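Polycyclic ketone monooxygenase (Myceliophthora thermophila, PDB 5MQ6) uses FAD and NADPH to insert one oxygen atom beside the carbonyl of ketones, notably bulky polycyclic ones, giving esters or lactones as a Baeyer-Villiger monooxygenase. Local coordinates at residues A[79-84]-A[216-221]; A[89-94]-A[109-114]; A[582-587]-A[616-621]. All blocks are in the same frame, centred on the assembly; numbering follows the deposited sequence.

Interaction 1: A[79-84]-A[216-221]; sequences YKFIIL and ARYVLL. With FAD (flavin-adenine dinucleotide), chain B.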
loop_
_atom_site.group_PDB
_atom_site.type_symbol
_atom_site.label_atom_id
_atom_site.label_comp_id
_atom_site.label_asym_id
_atom_site.label_seq_id
_atom_site.Cartn_x
_atom_site.Cartn_y
_atom_site.Cartn_z
ATOM N N TYR A 79 -6.025 -27.262 -6.907
ATOM C CA TYR A 79 -5.169 -27.085 -5.765
ATOM C C TYR A 79 -6.053 -26.989 -4.531
ATOM O O TYR A 79 -7.273 -26.816 -4.645
ATOM C CB TYR A 79 -4.349 -25.797 -5.879
ATOM C CG TYR A 79 -3.491 -25.780 -7.099
ATOM C CD1 TYR A 79 -3.998 -25.352 -8.276
ATOM C CD2 TYR A 79 -2.221 -26.335 -7.098
ATOM C CE1 TYR A 79 -3.248 -25.398 -9.442
ATOM C CE2 TYR A 79 -1.450 -26.410 -8.278
ATOM C CZ TYR A 79 -1.972 -25.908 -9.438
ATOM O OH TYR A 79 -1.299 -25.951 -10.661
ATOM N N LYS A 80 -5.464 -27.083 -3.348
ATOM C CA LYS A 80 -6.286 -26.884 -2.136
ATOM C C LYS A 80 -6.480 -25.362 -1.948
ATOM O O LYS A 80 -7.587 -24.900 -1.849
ATOM C CB LYS A 80 -5.595 -27.554 -0.951
ATOM C CG LYS A 80 -6.318 -27.504 0.414
ATOM C CD LYS A 80 -5.527 -28.326 1.416
ATOM C CE LYS A 80 -6.333 -28.456 2.746
ATOM N NZ LYS A 80 -5.502 -29.161 3.735
ATOM N N PHE A 81 -5.365 -24.616 -1.837
ATOM C CA PHE A 81 -5.354 -23.168 -1.698
ATOM C C PHE A 81 -4.716 -22.515 -2.960
ATOM O O PHE A 81 -3.622 -22.896 -3.410
ATOM C CB PHE A 81 -4.498 -22.730 -0.486
ATOM C CG PHE A 81 -5.009 -23.232 0.812
ATOM C CD1 PHE A 81 -6.026 -22.573 1.476
ATOM C CD2 PHE A 81 -4.515 -24.417 1.368
ATOM C CE1 PHE A 81 -6.545 -23.075 2.658
ATOM C CE2 PHE A 81 -5.051 -24.927 2.567
ATOM C CZ PHE A 81 -6.097 -24.253 3.188
ATOM N N ILE A 82 -5.398 -21.525 -3.493
ATOM C CA ILE A 82 -4.755 -20.538 -4.367
ATOM C C ILE A 82 -4.617 -19.232 -3.618
ATOM O O ILE A 82 -5.579 -18.662 -3.086
ATOM C CB ILE A 82 -5.421 -20.370 -5.726
ATOM C CG1 ILE A 82 -5.189 -21.673 -6.555
ATOM C CG2 ILE A 82 -4.780 -19.136 -6.436
ATOM C CD1 ILE A 82 -6.115 -21.766 -7.767
ATOM N N ILE A 83 -3.378 -18.771 -3.598
ATOM C CA ILE A 83 -3.031 -17.447 -3.078
ATOM C C ILE A 83 -2.742 -16.473 -4.234
ATOM O O ILE A 83 -1.874 -16.754 -5.048
ATOM C CB ILE A 83 -1.788 -17.537 -2.190
ATOM C CG1 ILE A 83 -2.107 -18.454 -0.973
ATOM C CG2 ILE A 83 -1.337 -16.127 -1.718
ATOM C CD1 ILE A 83 -0.892 -18.816 -0.138
ATOM N N LEU A 84 -3.442 -15.343 -4.267
ATOM C CA LEU A 84 -3.189 -14.339 -5.289
ATOM C C LEU A 84 -2.274 -13.329 -4.660
ATOM O O LEU A 84 -2.619 -12.683 -3.658
ATOM C CB LEU A 84 -4.485 -13.682 -5.759
ATOM C CG LEU A 84 -4.518 -12.803 -7.003
ATOM C CD1 LEU A 84 -5.930 -12.614 -7.530
ATOM C CD2 LEU A 84 -4.060 -11.407 -6.661
ATOM N N ALA A 216 -9.543 -24.311 -7.159
ATOM C CA ALA A 216 -9.113 -24.455 -5.762
ATOM C C ALA A 216 -10.268 -24.577 -4.820
ATOM O O ALA A 216 -11.303 -24.003 -5.082
ATOM C CB ALA A 216 -8.261 -23.253 -5.343
ATOM N N ARG A 217 -10.037 -25.147 -3.646
ATOM C CA ARG A 217 -11.100 -25.196 -2.595
ATOM C C ARG A 217 -11.239 -23.841 -1.930
ATOM O O ARG A 217 -12.305 -23.427 -1.632
ATOM C CB ARG A 217 -10.700 -26.245 -1.518
ATOM C CG ARG A 217 -10.654 -27.655 -2.110
ATOM C CD ARG A 217 -10.266 -28.574 -0.963
ATOM N NE ARG A 217 -10.211 -29.928 -1.333
ATOM C CZ ARG A 217 -9.837 -30.923 -0.559
ATOM N NH1 ARG A 217 -9.549 -30.725 0.711
ATOM N NH2 ARG A 217 -9.853 -32.142 -1.072
ATOM N N TYR A 218 -10.120 -23.166 -1.703
ATOM C CA TYR A 218 -10.056 -21.874 -1.104
ATOM C C TYR A 218 -9.264 -20.894 -1.961
ATOM O O TYR A 218 -8.180 -21.293 -2.547
ATOM C CB TYR A 218 -9.284 -22.023 0.192
ATOM C CG TYR A 218 -9.955 -22.679 1.352
ATOM C CD1 TYR A 218 -10.783 -21.962 2.237
ATOM C CD2 TYR A 218 -9.718 -24.030 1.652
ATOM C CE1 TYR A 218 -11.324 -22.544 3.383
ATOM C CE2 TYR A 218 -10.278 -24.599 2.773
ATOM C CZ TYR A 218 -11.046 -23.880 3.628
ATOM O OH TYR A 218 -11.560 -24.584 4.714
ATOM N N VAL A 219 -9.722 -19.646 -1.973
ATOM C CA VAL A 219 -8.937 -18.580 -2.599
ATOM C C VAL A 219 -8.628 -17.535 -1.551
ATOM O O VAL A 219 -9.481 -17.039 -0.929
ATOM C CB VAL A 219 -9.656 -17.935 -3.788
ATOM C CG1 VAL A 219 -8.929 -16.669 -4.321
ATOM C CG2 VAL A 219 -9.884 -18.953 -4.893
ATOM N N LEU A 220 -7.363 -17.226 -1.378
ATOM C CA LEU A 220 -6.887 -16.225 -0.416
ATOM C C LEU A 220 -6.285 -15.022 -1.216
ATOM O O LEU A 220 -5.259 -15.169 -1.885
ATOM C CB LEU A 220 -5.806 -16.900 0.378
ATOM C CG LEU A 220 -6.148 -17.922 1.441
ATOM C CD1 LEU A 220 -7.515 -18.373 1.622
ATOM C CD2 LEU A 220 -5.037 -18.803 1.867
ATOM N N LEU A 221 -6.873 -13.852 -1.120
ATOM C CA LEU A 221 -6.331 -12.703 -1.852
ATOM C C LEU A 221 -5.327 -11.948 -0.983
ATOM O O LEU A 221 -5.653 -11.504 0.114
ATOM C CB LEU A 221 -7.423 -11.769 -2.269
ATOM C CG LEU A 221 -8.542 -12.367 -3.075
ATOM C CD1 LEU A 221 -9.505 -11.238 -3.332
ATOM C CD2 LEU A 221 -8.232 -13.094 -4.365
HETATM P PA FAD B . 2.067 -6.459 -2.862
HETATM O O1A FAD B . 1.491 -5.324 -3.644
HETATM O O2A FAD B . 3.475 -6.387 -2.299
HETATM O O5B FAD B . 1.990 -7.776 -3.777
HETATM C C5B FAD B . 0.813 -8.093 -4.440
HETATM C C4B FAD B . 1.168 -8.699 -5.782
HETATM O O4B FAD B . -0.057 -9.214 -6.337
HETATM C C3B FAD B . 1.752 -7.741 -6.817
HETATM O O3B FAD B . 2.846 -8.342 -7.460
HETATM C C2B FAD B . 0.624 -7.534 -7.789
HETATM O O2B FAD B . 1.075 -7.249 -9.091
HETATM C C1B FAD B . -0.093 -8.863 -7.695
HETATM N N9A FAD B . -1.452 -8.806 -8.174
HETATM C C8A FAD B . -2.418 -7.926 -7.781
HETATM N N7A FAD B . -3.516 -8.179 -8.486
HETATM C C5A FAD B . -3.297 -9.187 -9.347
HETATM C C6A FAD B . -4.117 -9.914 -10.332
HETATM N N6A FAD B . -5.370 -9.645 -10.634
HETATM N N1A FAD B . -3.493 -10.912 -10.902
HETATM C C2A FAD B . -2.198 -11.228 -10.663
HETATM N N3A FAD B . -1.378 -10.647 -9.818
HETATM C C4A FAD B . -1.916 -9.581 -9.146
HETATM N N1 FAD B . 4.447 -0.258 3.409
HETATM C C2 FAD B . 4.972 -0.242 4.678
HETATM O O2 FAD B . 4.314 -0.641 5.630
HETATM N N3 FAD B . 6.214 0.212 4.897
HETATM C C4 FAD B . 6.956 0.660 3.872
HETATM O O4 FAD B . 8.085 1.054 4.134
HETATM C C4X FAD B . 6.489 0.687 2.475
HETATM N N5 FAD B . 7.209 1.159 1.402
HETATM C C5X FAD B . 6.637 1.119 0.173
HETATM C C6 FAD B . 7.373 1.629 -1.002
HETATM C C7 FAD B . 6.664 1.545 -2.293
HETATM C C7M FAD B . 7.324 2.031 -3.564
HETATM C C8 FAD B . 5.278 1.007 -2.423
HETATM C C8M FAD B . 4.536 0.909 -3.754
HETATM C C9 FAD B . 4.618 0.550 -1.299
HETATM C C9A FAD B . 5.241 0.588 -0.020
HETATM N N10 FAD B . 4.508 0.131 1.089
HETATM C C10 FAD B . 5.132 0.152 2.339
HETATM C "C1'" FAD B . 3.161 -0.470 0.966
HETATM C "C2'" FAD B . 3.399 -1.957 0.469
HETATM O "O2'" FAD B . 2.586 -2.196 -0.689
HETATM C "C3'" FAD B . 3.163 -3.057 1.560
HETATM O "O3'" FAD B . 4.047 -2.824 2.659
HETATM C "C4'" FAD B . 3.470 -4.523 1.170
HETATM O "O4'" FAD B . 4.710 -4.721 0.357
HETATM C "C5'" FAD B . 2.247 -5.145 0.465
HETATM O "O5'" FAD B . 2.427 -6.595 0.496
HETATM P P FAD B . 1.249 -7.388 -0.285
HETATM O O1P FAD B . 1.859 -8.810 -0.568
HETATM O O2P FAD B . -0.031 -7.161 0.531
HETATM O O3P FAD B . 0.989 -6.544 -1.674
#
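A216 meets Y79 and I82 where two parallel strands come together: A216 CA makes a CH···O contact with Y79 O at 3.2 Å, and the methyl rests on I82, with CB 3.6 Å from I82 CD1. At R217 and, opposite it, K80 the two chains turn a corner, and the R217 amide makes only weak hydrogen bonds, to Y79 O and K80 O. The like charges of this region stay apart, K80 NZ lying 5.3 Å from R217 NH1; L102 O takes the K80 ammonium, while R217 has a long, weak ion pair with D566.

From Y218 the ladder is regular. Its amide goes to K80 O, and its carbonyl accepts I82 N at 2.9 Å. The Y218 ring lies beside that of F81 and points the same way, since in both residues CG is anti to the carbonyl carbon (chi1 -74° and -62°). The planes are 17° apart but offset, with little of one ring over the other; the closest atoms, F81 CE1 and Y218 CD2, are 3.5 Å apart. Replacing F81 with an alanine would probably open a gap beside the Y218 ring and cost L220 CD2 and L97 of helix 88-99 one of their apolar neighbours.

V219 turns to the face of I82 and also packs on strands 194-201 and 527-529. L220 then bonds at both ends, its N to I82 O and its O to L84 N, while CD2 sits 3.9 Å from F81 CD1 and also reaches I83 CG1. L221 CD2 touches L84 CD1, and L84 CD2 lies 3.6 Å from C5A of the FAD adenine.

The backbone bonds thus fix the register, while apolar side chains from I82 to L84 and V219 to L221 line both faces, with the charged K80 and R217 at the corner.

Interaction 2: A[89-94]-A[109-114]; sequences GGLLYA and ILMVDA. With FAD (flavin-adenine dinucleotide), chain B.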
loop_
_atom_site.group_PDB
_atom_site.type_symbol
_atom_site.label_atom_id
_atom_site.label_comp_id
_atom_site.label_asym_id
_atom_site.label_seq_id
_atom_site.Cartn_x
_atom_site.Cartn_y
_atom_site.Cartn_z
ATOM N N GLY A 89 2.687 -10.303 1.777
ATOM C CA GLY A 89 1.391 -10.795 2.185
ATOM C C GLY A 89 1.069 -12.216 1.805
ATOM O O GLY A 89 0.664 -13.001 2.632
ATOM N N GLY A 90 1.187 -12.541 0.533
ATOM C CA GLY A 90 0.978 -13.899 0.124
ATOM C C GLY A 90 1.958 -14.877 0.709
ATOM O O GLY A 90 1.597 -16.030 1.012
ATOM N N LEU A 91 3.217 -14.448 0.833
ATOM C CA LEU A 91 4.177 -15.290 1.543
ATOM C C LEU A 91 3.741 -15.604 2.984
ATOM O O LEU A 91 3.872 -16.743 3.413
ATOM C CB LEU A 91 5.559 -14.689 1.529
ATOM C CG LEU A 91 6.285 -14.672 0.181
ATOM C CD1 LEU A 91 7.442 -13.710 0.329
ATOM C CD2 LEU A 91 6.727 -16.090 -0.161
ATOM N N LEU A 92 3.301 -14.586 3.730
ATOM C CA LEU A 92 2.769 -14.822 5.057
ATOM C C LEU A 92 1.621 -15.796 5.066
ATOM O O LEU A 92 1.535 -16.676 5.950
ATOM C CB LEU A 92 2.323 -13.511 5.672
ATOM C CG LEU A 92 3.468 -12.815 6.349
ATOM C CD1 LEU A 92 3.043 -11.318 6.651
ATOM C CD2 LEU A 92 3.846 -13.596 7.656
ATOM N N TYR A 93 0.750 -15.708 4.107
ATOM C CA TYR A 93 -0.353 -16.709 4.063
ATOM C C TYR A 93 0.240 -18.116 3.860
ATOM O O TYR A 93 -0.170 -19.104 4.516
ATOM C CB TYR A 93 -1.270 -16.488 2.842
ATOM C CG TYR A 93 -2.491 -15.584 2.890
ATOM C CD1 TYR A 93 -3.432 -15.614 3.923
ATOM C CD2 TYR A 93 -2.773 -14.800 1.786
ATOM C CE1 TYR A 93 -4.553 -14.829 3.899
ATOM C CE2 TYR A 93 -3.932 -14.048 1.692
ATOM C CZ TYR A 93 -4.842 -14.082 2.735
ATOM O OH TYR A 93 -5.949 -13.329 2.538
ATOM N N ALA A 94 1.199 -18.212 2.938
ATOM C CA ALA A 94 1.771 -19.509 2.603
ATOM C C ALA A 94 2.514 -20.114 3.788
ATOM O O ALA A 94 2.290 -21.311 4.168
ATOM C CB ALA A 94 2.745 -19.389 1.429
ATOM N N ILE A 109 -0.819 -25.734 -2.392
ATOM C CA ILE A 109 -0.622 -24.304 -2.606
ATOM C C ILE A 109 -0.210 -24.028 -4.025
ATOM O O ILE A 109 0.742 -24.628 -4.501
ATOM C CB ILE A 109 0.441 -23.707 -1.659
ATOM C CG1 ILE A 109 -0.090 -23.727 -0.191
ATOM C CG2 ILE A 109 0.807 -22.237 -2.116
ATOM C CD1 ILE A 109 0.878 -23.120 0.843
ATOM N N LEU A 110 -0.899 -23.065 -4.670
ATOM C CA LEU A 110 -0.411 -22.354 -5.804
ATOM C C LEU A 110 -0.527 -20.894 -5.519
ATOM O O LEU A 110 -1.616 -20.398 -5.282
ATOM C CB LEU A 110 -1.109 -22.732 -7.127
ATOM C CG LEU A 110 -0.475 -22.037 -8.361
ATOM C CD1 LEU A 110 0.874 -22.639 -8.685
ATOM C CD2 LEU A 110 -1.369 -22.114 -9.587
ATOM N N MET A 111 0.607 -20.220 -5.597
ATOM C CA MET A 111 0.661 -18.761 -5.486
ATOM C C MET A 111 0.683 -18.242 -6.904
ATOM O O MET A 111 1.409 -18.816 -7.760
ATOM C CB MET A 111 1.896 -18.268 -4.702
ATOM C CG MET A 111 2.041 -18.948 -3.316
ATOM S SD MET A 111 3.567 -18.430 -2.478
ATOM C CE MET A 111 3.005 -16.824 -1.943
ATOM N N VAL A 112 -0.125 -17.211 -7.157
ATOM C CA VAL A 112 -0.243 -16.625 -8.491
ATOM C C VAL A 112 0.014 -15.150 -8.410
ATOM O O VAL A 112 -0.563 -14.429 -7.573
ATOM C CB VAL A 112 -1.641 -16.892 -9.121
ATOM C CG1 VAL A 112 -1.755 -16.432 -10.587
ATOM C CG2 VAL A 112 -1.916 -18.393 -9.046
ATOM N N ASP A 113 0.855 -14.661 -9.330
ATOM C CA ASP A 113 1.248 -13.270 -9.321
ATOM C C ASP A 113 1.604 -12.865 -10.757
ATOM O O ASP A 113 2.256 -13.598 -11.487
ATOM C CB ASP A 113 2.456 -13.107 -8.396
ATOM C CG ASP A 113 2.655 -11.646 -7.883
ATOM O OD1 ASP A 113 2.397 -10.680 -8.634
ATOM O OD2 ASP A 113 3.098 -11.486 -6.723
ATOM N N ALA A 114 1.239 -11.665 -11.120
ATOM C CA ALA A 114 1.630 -11.009 -12.372
ATOM C C ALA A 114 3.112 -10.678 -12.379
ATOM O O ALA A 114 3.677 -10.624 -13.409
ATOM C CB ALA A 114 0.797 -9.742 -12.602
HETATM P PA FAD B . 2.067 -6.459 -2.862
HETATM O O1A FAD B . 1.491 -5.324 -3.644
HETATM O O2A FAD B . 3.475 -6.387 -2.299
HETATM O O5B FAD B . 1.990 -7.776 -3.777
HETATM C C5B FAD B . 0.813 -8.093 -4.440
HETATM C C4B FAD B . 1.168 -8.699 -5.782
HETATM O O4B FAD B . -0.057 -9.214 -6.337
HETATM C C3B FAD B . 1.752 -7.741 -6.817
HETATM O O3B FAD B . 2.846 -8.342 -7.460
HETATM C C2B FAD B . 0.624 -7.534 -7.789
HETATM O O2B FAD B . 1.075 -7.249 -9.091
HETATM C C1B FAD B . -0.093 -8.863 -7.695
HETATM N N9A FAD B . -1.452 -8.806 -8.174
HETATM C C8A FAD B . -2.418 -7.926 -7.781
HETATM N N7A FAD B . -3.516 -8.179 -8.486
HETATM C C5A FAD B . -3.297 -9.187 -9.347
HETATM C C6A FAD B . -4.117 -9.914 -10.332
HETATM N N6A FAD B . -5.370 -9.645 -10.634
HETATM N N1A FAD B . -3.493 -10.912 -10.902
HETATM C C2A FAD B . -2.198 -11.228 -10.663
HETATM N N3A FAD B . -1.378 -10.647 -9.818
HETATM C C4A FAD B . -1.916 -9.581 -9.146
HETATM N N1 FAD B . 4.447 -0.258 3.409
HETATM C C2 FAD B . 4.972 -0.242 4.678
HETATM O O2 FAD B . 4.314 -0.641 5.630
HETATM N N3 FAD B . 6.214 0.212 4.897
HETATM C C4 FAD B . 6.956 0.660 3.872
HETATM O O4 FAD B . 8.085 1.054 4.134
HETATM C C4X FAD B . 6.489 0.687 2.475
HETATM N N5 FAD B . 7.209 1.159 1.402
HETATM C C5X FAD B . 6.637 1.119 0.173
HETATM C C6 FAD B . 7.373 1.629 -1.002
HETATM C C7 FAD B . 6.664 1.545 -2.293
HETATM C C7M FAD B . 7.324 2.031 -3.564
HETATM C C8 FAD B . 5.278 1.007 -2.423
HETATM C C8M FAD B . 4.536 0.909 -3.754
HETATM C C9 FAD B . 4.618 0.550 -1.299
HETATM C C9A FAD B . 5.241 0.588 -0.020
HETATM N N10 FAD B . 4.508 0.131 1.089
HETATM C C10 FAD B . 5.132 0.152 2.339
HETATM C "C1'" FAD B . 3.161 -0.470 0.966
HETATM C "C2'" FAD B . 3.399 -1.957 0.469
HETATM O "O2'" FAD B . 2.586 -2.196 -0.689
HETATM C "C3'" FAD B . 3.163 -3.057 1.560
HETATM O "O3'" FAD B . 4.047 -2.824 2.659
HETATM C "C4'" FAD B . 3.470 -4.523 1.170
HETATM O "O4'" FAD B . 4.710 -4.721 0.357
HETATM C "C5'" FAD B . 2.247 -5.145 0.465
HETATM O "O5'" FAD B . 2.427 -6.595 0.496
HETATM P P FAD B . 1.249 -7.388 -0.285
HETATM O O1P FAD B . 1.859 -8.810 -0.568
HETATM O O2P FAD B . -0.031 -7.161 0.531
HETATM O O3P FAD B . 0.989 -6.544 -1.674
#
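D113 OD1 is gripped twice: the FAD ribose hydroxyl O3B donates to it at 2.7 Å, and A115 N donates as well. The other oxygen, OD2, accepts A86 N from the glycine-rich turn, so the carboxylate is tied to cofactor and protein at once. Next, A114 N bonds to the adenine at N3A, 3.1 Å away. On the helix side, G89 N reaches the phosphate oxygen O1P of FAD at 2.9 Å; a side chain at G89 would collide with that oxygen.

Helix and strand run antiparallel and meet through M111. Its chain bends at the last torsion (chi3 77°), bringing CE to 3.4 Å from G90 O. A beta carbon at G90 would point at this methyl. L91 CD2 meets the same CE, the two side chains crossing at about a right angle, and the M111 sulphur faces A94 CB at 4.1 Å. Two residues earlier on the strand, I109 CD1 touches the A94 methyl at 4.2 Å.

Strand 78-84, helix 88-99 and strand 109-112 form the beta-alpha-beta unit of a Rossmann-type dinucleotide-binding fold, with phosphate at the helix start and a ribose-binding acid after the second strand.

Interaction 3: A[582-587]-A[616-621]; sequences EIMKHA and EMAKRA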
loop_
_atom_site.group_PDB
_atom_site.type_symbol
_atom_site.label_atom_id
_atom_site.label_comp_id
_atom_site.label_asym_id
_atom_site.label_seq_id
_atom_site.Cartn_x
_atom_site.Cartn_y
_atom_site.Cartn_z
ATOM N N GLU A 582 -21.528 -2.217 13.082
ATOM C CA GLU A 582 -20.394 -1.841 13.964
ATOM C C GLU A 582 -19.511 -0.786 13.274
ATOM O O GLU A 582 -19.185 0.234 13.897
ATOM C CB GLU A 582 -19.591 -3.036 14.461
ATOM C CG GLU A 582 -18.375 -2.785 15.283
ATOM C CD GLU A 582 -18.689 -2.175 16.663
ATOM O OE1 GLU A 582 -19.860 -2.162 17.089
ATOM O OE2 GLU A 582 -17.714 -1.715 17.336
ATOM N N ILE A 583 -19.160 -1.011 12.011
ATOM C CA ILE A 583 -18.271 -0.108 11.328
ATOM C C ILE A 583 -18.937 1.321 11.262
ATOM O O ILE A 583 -18.244 2.349 11.515
ATOM C CB ILE A 583 -17.919 -0.633 9.934
ATOM C CG1 ILE A 583 -17.086 -1.974 10.040
ATOM C CG2 ILE A 583 -17.294 0.500 9.067
ATOM C CD1 ILE A 583 -15.722 -1.871 10.741
ATOM N N MET A 584 -20.234 1.372 10.980
ATOM C CA MET A 584 -20.983 2.645 10.883
ATOM C C MET A 584 -20.877 3.432 12.180
ATOM O O MET A 584 -20.667 4.659 12.166
ATOM C CB MET A 584 -22.435 2.395 10.629
ATOM C CG MET A 584 -22.753 1.921 9.233
ATOM S SD MET A 584 -24.553 1.594 9.136
ATOM C CE MET A 584 -24.664 0.539 7.738
ATOM N N LYS A 585 -20.911 2.705 13.308
ATOM C CA LYS A 585 -20.773 3.329 14.625
ATOM C C LYS A 585 -19.426 4.095 14.801
ATOM O O LYS A 585 -19.299 4.992 15.644
ATOM C CB LYS A 585 -20.939 2.233 15.633
ATOM C CG LYS A 585 -20.934 2.668 17.051
ATOM C CD LYS A 585 -21.392 1.539 17.933
ATOM C CE LYS A 585 -20.265 0.742 18.432
ATOM N NZ LYS A 585 -20.858 -0.453 19.091
ATOM N N HIS A 586 -18.408 3.689 14.045
ATOM C CA HIS A 586 -17.080 4.280 14.148
ATOM C C HIS A 586 -16.769 5.421 13.166
ATOM O O HIS A 586 -15.659 5.990 13.230
ATOM C CB HIS A 586 -16.043 3.159 13.953
ATOM C CG HIS A 586 -15.974 2.212 15.094
ATOM N ND1 HIS A 586 -15.053 2.331 16.095
ATOM C CD2 HIS A 586 -16.733 1.133 15.414
ATOM C CE1 HIS A 586 -15.215 1.342 16.961
ATOM N NE2 HIS A 586 -16.267 0.631 16.598
ATOM N N ALA A 587 -17.734 5.769 12.286
ATOM C CA ALA A 587 -17.534 6.645 11.137
ATOM C C ALA A 587 -17.195 8.095 11.532
ATOM O O ALA A 587 -16.423 8.768 10.852
ATOM C CB ALA A 587 -18.752 6.585 10.203
ATOM N N GLU A 616 -27.602 7.427 2.158
ATOM C CA GLU A 616 -26.454 7.157 1.282
ATOM C C GLU A 616 -25.151 7.346 2.082
ATOM O O GLU A 616 -24.130 6.677 1.823
ATOM C CB GLU A 616 -26.496 8.107 0.057
ATOM C CG GLU A 616 -25.215 8.227 -0.745
ATOM C CD GLU A 616 -24.819 6.952 -1.534
ATOM O OE1 GLU A 616 -23.608 6.782 -1.888
ATOM O OE2 GLU A 616 -25.711 6.110 -1.833
ATOM N N MET A 617 -25.189 8.267 3.049
ATOM C CA MET A 617 -24.056 8.491 3.924
ATOM C C MET A 617 -23.694 7.265 4.754
ATOM O O MET A 617 -22.505 7.001 4.975
ATOM C CB MET A 617 -24.243 9.754 4.776
ATOM C CG MET A 617 -24.358 10.989 3.872
ATOM S SD MET A 617 -23.220 11.045 2.419
ATOM C CE MET A 617 -21.632 11.108 3.303
ATOM N N ALA A 618 -24.684 6.532 5.198
ATOM C CA ALA A 618 -24.404 5.374 6.028
ATOM C C ALA A 618 -23.917 4.184 5.165
ATOM O O ALA A 618 -23.037 3.377 5.569
ATOM C CB ALA A 618 -25.608 5.030 6.919
ATOM N N LYS A 619 -24.418 4.138 3.944
ATOM C CA LYS A 619 -23.830 3.224 2.997
ATOM C C LYS A 619 -22.348 3.517 2.741
ATOM O O LYS A 619 -21.538 2.631 2.668
ATOM C CB LYS A 619 -24.586 3.255 1.698
ATOM C CG LYS A 619 -24.164 2.221 0.667
ATOM C CD LYS A 619 -25.046 2.297 -0.568
ATOM C CE LYS A 619 -24.267 2.328 -1.842
ATOM N NZ LYS A 619 -25.188 1.989 -2.942
ATOM N N ARG A 620 -21.991 4.779 2.625
ATOM C CA ARG A 620 -20.578 5.156 2.483
ATOM C C ARG A 620 -19.781 4.877 3.739
ATOM O O ARG A 620 -18.701 4.359 3.688
ATOM C CB ARG A 620 -20.465 6.608 2.111
ATOM C CG ARG A 620 -21.023 6.824 0.709
ATOM C CD ARG A 620 -20.094 7.600 -0.210
ATOM N NE ARG A 620 -20.131 8.985 0.165
ATOM C CZ ARG A 620 -21.128 9.807 -0.141
ATOM N NH1 ARG A 620 -22.202 9.385 -0.840
ATOM N NH2 ARG A 620 -21.059 11.074 0.259
ATOM N N ALA A 621 -20.367 5.139 4.869
ATOM C CA ALA A 621 -19.721 4.885 6.093
ATOM C C ALA A 621 -19.395 3.396 6.262
ATOM O O ALA A 621 -18.457 3.046 6.959
ATOM C CB ALA A 621 -20.648 5.299 7.190
#
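M584 and A621 bring the two helical backbones together, their CA atoms 5.4 Å apart, with no hydrogen bond passing between the segments. The close approach is consistent with the small residues here: A621 faces 582-587 with nothing larger than a methyl, and its CB meets A587 CB at 3.8 Å.

M584 lies against the 616-621 helix. Its chain runs straight beyond CG (chi2 177°, chi3 -160°), which carries the methyl group to A618, where CE is 3.9 Å from the carbonyl O. The sulphur passes the alanine itself, SD to A618 CB being 4.2 Å, and M584 also touches R622. I583 contributes one branch: CG2 is anti to the backbone N and packs on A621 O at 3.5 Å, while the residue also touches Q534 and L626.

The polar groups work within each segment. E582 holds two partners, one on each oxygen. K585 NZ forms a salt bridge to OE1 of E582 at 2.8 Å, meeting it on the syn side. H586 NE2 donates to OE2 of E582 at 2.9 Å, the acceptor lying in the ring plane but NE2 standing above the carboxylate plane, 51° out of it. H586 ND1 is hydrogen-bonded to S627 OG, so both ring nitrogens are engaged. In the other helix, R620 NH1 bridges to E616 OE1 at 3.1 Å, through the anti lone pair of that oxygen, and K619 NZ bonds to the carbonyls of Q509 and T510.

Far from the annotated sites, the contact joins the C-terminal part of helix 573-585, together with A587, to the short helix 616-621 by van der Waals touch alone; its charges pair within the individual segments, and so probably steady those rather than the join.

How the interactions relate
Interactions 1 and 2 belong to the buried core of one nucleotide-binding unit and share a sheet: strand 78-84 lies between 218-221 and 109-112, with I83 N and O probably bonded to L110 O and V112 N. Helix 88-99 packs over this sheet, Y93 touching L220. Both contacts reach FAD, interaction 1 with an apolar leucine at the adenine, interaction 2 with polar groups at phosphate, ribose and base. Interaction 1 relies on a backbone ladder, interaction 2 on side-chain packing of helix on strand. Interaction 3 lies at the surface, about 31 Å from interaction 1 between centres, and combines sparse methyl and thioether contacts with salt bridges internal to each segment.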